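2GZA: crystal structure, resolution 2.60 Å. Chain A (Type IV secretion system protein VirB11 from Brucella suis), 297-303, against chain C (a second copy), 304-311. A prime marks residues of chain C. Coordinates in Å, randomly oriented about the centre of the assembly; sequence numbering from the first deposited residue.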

ATOM      1  N   ALA A 297      17.219   8.919  -4.653  1.00 30.91           N
ATOM      2  CA  ALA A 297      15.794   8.887  -4.374  1.00 30.86           C
ATOM      3  C   ALA A 297      15.229   7.488  -4.616  1.00 30.92           C
ATOM      4  O   ALA A 297      14.431   6.985  -3.822  1.00 30.86           O
ATOM      5  CB  ALA A 297      15.068   9.914  -5.210  1.00 30.71           C
ATOM      6  N   LEU A 298      15.672   6.862  -5.701  1.00 30.87           N
ATOM      7  CA  LEU A 298      15.241   5.516  -6.071  1.00 31.20           C
ATOM      8  C   LEU A 298      15.664   4.492  -5.031  1.00 31.29           C
ATOM      9  O   LEU A 298      14.928   3.547  -4.743  1.00 31.25           O
ATOM     10  CB  LEU A 298      15.815   5.125  -7.435  1.00 31.23           C
ATOM     11  CG  LEU A 298      14.989   5.345  -8.704  1.00 31.61           C
ATOM     12  CD1 LEU A 298      14.044   6.544  -8.593  1.00 31.63           C
ATOM     13  CD2 LEU A 298      15.916   5.483  -9.892  1.00 31.24           C
ATOM     14  N   MET A 299      16.856   4.691  -4.477  1.00 31.36           N
ATOM     15  CA  MET A 299      17.355   3.866  -3.383  1.00 31.58           C
ATOM     16  C   MET A 299      16.552   4.027  -2.092  1.00 31.83           C
ATOM     17  O   MET A 299      16.328   3.048  -1.393  1.00 31.77           O
ATOM     18  CB  MET A 299      18.837   4.142  -3.129  1.00 31.54           C
ATOM     19  CG  MET A 299      19.757   3.681  -4.250  1.00 31.29           C
ATOM     20  SD  MET A 299      21.409   4.373  -4.096  1.00 31.13           S
ATOM     21  CE  MET A 299      22.120   3.951  -5.674  1.00 30.99           C
ATOM     22  N   VAL A 300      16.120   5.249  -1.786  1.00 32.10           N
ATOM     23  CA  VAL A 300      15.273   5.506  -0.618  1.00 32.48           C
ATOM     24  C   VAL A 300      13.953   4.739  -0.738  1.00 32.96           C
ATOM     25  O   VAL A 300      13.484   4.159   0.230  1.00 32.89           O
ATOM     26  CB  VAL A 300      15.028   7.016  -0.408  1.00 32.47           C
ATOM     27  CG1 VAL A 300      14.002   7.269   0.697  1.00 31.92           C
ATOM     28  CG2 VAL A 300      16.338   7.714  -0.088  1.00 32.49           C
ATOM     29  N   LEU A 301      13.387   4.706  -1.939  1.00 33.57           N
ATOM     30  CA  LEU A 301      12.143   3.977  -2.205  1.00 34.32           C
ATOM     31  C   LEU A 301      12.258   2.457  -2.021  1.00 34.96           C
ATOM     32  O   LEU A 301      11.248   1.745  -2.028  1.00 34.91           O
ATOM     33  CB  LEU A 301      11.625   4.307  -3.606  1.00 34.12           C
ATOM     34  CG  LEU A 301      11.120   5.742  -3.755  1.00 33.96           C
ATOM     35  CD1 LEU A 301      11.062   6.159  -5.212  1.00 32.82           C
ATOM     36  CD2 LEU A 301       9.762   5.910  -3.080  1.00 33.57           C
ATOM     37  N   GLN A 302      13.487   1.969  -1.856  1.00 35.88           N
ATOM     38  CA  GLN A 302      13.731   0.553  -1.575  1.00 36.88           C
ATOM     39  C   GLN A 302      13.586   0.237  -0.092  1.00 37.06           C
ATOM     40  O   GLN A 302      13.525  -0.931   0.288  1.00 37.10           O
ATOM     41  CB  GLN A 302      15.128   0.117  -2.022  1.00 37.08           C
ATOM     42  CG  GLN A 302      15.527   0.505  -3.425  1.00 39.42           C
ATOM     43  CD  GLN A 302      15.037  -0.460  -4.462  1.00 43.50           C
ATOM     44  OE1 GLN A 302      13.919  -0.957  -4.373  1.00 44.94           O
ATOM     45  NE2 GLN A 302      15.873  -0.729  -5.467  1.00 44.90           N
ATOM     46  N   ASN A 303      13.553   1.270   0.742  1.00 37.22           N
ATOM     47  CA  ASN A 303      13.347   1.095   2.167  1.00 37.55           C
ATOM     48  C   ASN A 303      11.855   1.056   2.480  1.00 37.65           C
ATOM     49  O   ASN A 303      11.068   1.747   1.833  1.00 37.71           O
ATOM     50  CB  ASN A 303      14.035   2.228   2.928  1.00 37.81           C
ATOM     51  CG  ASN A 303      14.302   1.890   4.372  1.00 37.77           C
ATOM     52  OD1 ASN A 303      15.424   1.564   4.736  1.00 38.86           O
ATOM     53  ND2 ASN A 303      13.276   1.976   5.207  1.00 38.28           N
TER
ATOM     54  N   ARG C 304      11.483  -6.639  -9.181  1.00 37.92           N
ATOM     55  CA  ARG C 304      11.256  -6.589  -7.731  1.00 38.21           C
ATOM     56  C   ARG C 304      11.438  -5.173  -7.177  1.00 38.31           C
ATOM     57  O   ARG C 304      10.633  -4.700  -6.381  1.00 38.36           O
ATOM     58  CB  ARG C 304      12.174  -7.572  -6.999  1.00 38.20           C
ATOM     59  N   GLN C 305      12.488  -4.496  -7.614  1.00 38.50           N
ATOM     60  CA  GLN C 305      12.722  -3.113  -7.214  1.00 38.81           C
ATOM     61  C   GLN C 305      11.906  -2.117  -8.015  1.00 38.69           C
ATOM     62  O   GLN C 305      11.487  -1.096  -7.481  1.00 38.70           O
ATOM     63  CB  GLN C 305      14.197  -2.782  -7.300  1.00 39.07           C
ATOM     64  CG  GLN C 305      14.968  -3.509  -6.231  1.00 40.55           C
ATOM     65  CD  GLN C 305      16.403  -3.713  -6.602  1.00 43.19           C
ATOM     66  OE1 GLN C 305      16.894  -3.179  -7.609  1.00 44.98           O
ATOM     67  NE2 GLN C 305      17.138  -4.492  -5.816  1.00 43.81           N
ATOM     68  N   GLY C 306      11.673  -2.414  -9.289  1.00 38.58           N
ATOM     69  CA  GLY C 306      10.789  -1.600 -10.113  1.00 38.34           C
ATOM     70  C   GLY C 306       9.402  -1.445  -9.510  1.00 38.38           C
ATOM     71  O   GLY C 306       8.806  -0.369  -9.582  1.00 38.26           O
ATOM     72  N   ARG C 307       8.899  -2.520  -8.903  1.00 38.48           N
ATOM     73  CA  ARG C 307       7.596  -2.528  -8.230  1.00 39.01           C
ATOM     74  C   ARG C 307       7.479  -1.513  -7.091  1.00 38.46           C
ATOM     75  O   ARG C 307       6.385  -1.059  -6.781  1.00 38.38           O
ATOM     76  CB  ARG C 307       7.271  -3.927  -7.703  1.00 39.08           C
ATOM     77  CG  ARG C 307       6.153  -4.631  -8.460  1.00 41.20           C
ATOM     78  CD  ARG C 307       6.084  -6.123  -8.129  1.00 44.09           C
ATOM     79  NE  ARG C 307       7.034  -6.893  -8.929  1.00 47.90           N
ATOM     80  CZ  ARG C 307       7.076  -8.218  -8.989  1.00 49.57           C
ATOM     81  NH1 ARG C 307       6.219  -8.949  -8.289  1.00 50.77           N
ATOM     82  NH2 ARG C 307       7.984  -8.820  -9.750  1.00 50.37           N
ATOM     83  N   GLN C 308       8.605  -1.162  -6.472  1.00 38.35           N
ATOM     84  CA  GLN C 308       8.612  -0.230  -5.334  1.00 38.14           C
ATOM     85  C   GLN C 308       8.417   1.215  -5.766  1.00 37.35           C
ATOM     86  O   GLN C 308       8.071   2.071  -4.950  1.00 37.38           O
ATOM     87  CB  GLN C 308       9.922  -0.319  -4.531  1.00 38.39           C
ATOM     88  CG  GLN C 308      10.555  -1.706  -4.442  1.00 40.18           C
ATOM     89  CD  GLN C 308       9.783  -2.672  -3.564  1.00 42.69           C
ATOM     90  OE1 GLN C 308       8.624  -2.435  -3.204  1.00 42.93           O
ATOM     91  NE2 GLN C 308      10.433  -3.774  -3.210  1.00 43.99           N
ATOM     92  N   LEU C 309       8.668   1.487  -7.040  1.00 36.46           N
ATOM     93  CA  LEU C 309       8.577   2.835  -7.560  1.00 35.61           C
ATOM     94  C   LEU C 309       7.141   3.194  -7.881  1.00 35.07           C
ATOM     95  O   LEU C 309       6.436   2.422  -8.528  1.00 35.21           O
ATOM     96  CB  LEU C 309       9.426   3.005  -8.818  1.00 35.73           C
ATOM     97  CG  LEU C 309      10.934   2.744  -8.778  1.00 35.49           C
ATOM     98  CD1 LEU C 309      11.498   2.924 -10.173  1.00 35.30           C
ATOM     99  CD2 LEU C 309      11.629   3.673  -7.805  1.00 34.87           C
ATOM    100  N   PRO C 310       6.693   4.376  -7.431  1.00 34.51           N
ATOM    101  CA  PRO C 310       5.404   4.864  -7.898  1.00 33.92           C
ATOM    102  C   PRO C 310       5.431   5.037  -9.405  1.00 33.54           C
ATOM    103  O   PRO C 310       6.486   5.335  -9.980  1.00 33.37           O
ATOM    104  CB  PRO C 310       5.273   6.223  -7.208  1.00 33.87           C
ATOM    105  CG  PRO C 310       6.153   6.137  -6.030  1.00 33.89           C
ATOM    106  CD  PRO C 310       7.315   5.313  -6.478  1.00 34.34           C
ATOM    107  N   TYR C 311       4.276   4.841 -10.032  1.00 33.09           N
ATOM    108  CA  TYR C 311       4.158   4.868 -11.480  1.00 32.49           C
ATOM    109  C   TYR C 311       4.702   6.170 -12.079  1.00 32.42           C
ATOM    110  O   TYR C 311       5.438   6.148 -13.068  1.00 32.31           O
ATOM    111  CB  TYR C 311       2.697   4.624 -11.901  1.00 32.27           C
ATOM    112  CG  TYR C 311       2.510   4.563 -13.398  1.00 31.58           C
ATOM    113  CD1 TYR C 311       2.778   3.394 -14.111  1.00 30.73           C
ATOM    114  CD2 TYR C 311       2.095   5.684 -14.106  1.00 30.34           C
ATOM    115  CE1 TYR C 311       2.624   3.347 -15.483  1.00 30.28           C
ATOM    116  CE2 TYR C 311       1.940   5.645 -15.469  1.00 30.24           C
ATOM    117  CZ  TYR C 311       2.205   4.478 -16.151  1.00 30.35           C
ATOM    118  OH  TYR C 311       2.053   4.455 -17.506  1.00 30.82           O
TER
HETATM  119  O   HOH W   1      13.611  -3.061  -3.184  1.00 40.36           O

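Interfaces between identical subunits often join a small greasy centre to a polar margin, and two short stretches of neighbouring VirB11 copies illustrate the pattern. The apolar part rests on three leucines and a proline. Leu309′ supplies the common surface: its CD2 lies 3.6 Å from CD1 of Leu301 and 3.8 Å from CD1 of Leu298, so that one methyl touches both leucines of chain A. The two chain A residues are three positions apart, and a spacing of nearly one helical turn brings their side chains to the same side.

The approach differs among the three. Leu301 points its CA-to-CB bond toward chain C and reaches Leu309′ in the ordinary m, t rotamer. Leu298 and Leu309′ leave their backbones sideways, and the ends of their side chains close the gap; Leu309′ does so as m, t, whereas Leu298 lies between wells in both chi angles. Branched, flexible and without polar atoms, leucine suits such a place, and all three are buried in the assembly. Pro310′ extends the apolar surface outward, its CD 4.0 Å from CD1 of Leu301. Its rigid ring offers carbon to the contact at an exposed position, just before a helix begins.

Leu301 also marks the passage to the polar side. The CA atoms of Leu301 and Gln308′ are the nearest pair of CA atoms, 6.3 Å apart, and Leu301 O packs 3.5 Å from CB of Gln308′. Leu301 and Gln302 are the central residues of a type I turn from Val300 to Asn303, closed by a bond from Asn303 N to Val300 O of 2.9 Å.

Three glutamines make the outer edge, yet no direct hydrogen bond crosses between the stretches. Gln302, m in both chi1 and chi2, brings the end of its side chain over chain C: OE1 packs 3.4 Å from CG of Gln308′, and NE2 comes within 3.0 Å of CG of Gln305′, a tight approach. NE2 of Gln302 is also 3.4 Å from OE1 of Gln305′, but the angle is too poor for a hydrogen bond. Water 1 makes the polar link instead, donating to Gln302 OE1 at 2.4 Å, a very short distance, and accepting from Gln308′ NE2 at 3.3 Å. Glutamine suits this margin because it offers both methylenes and an amide: Gln305′ and Gln308′ present CG to the amide of Gln302. Altogether the stretches bury 327 Å², with apolar packing at the centre and one bridging water at the edge.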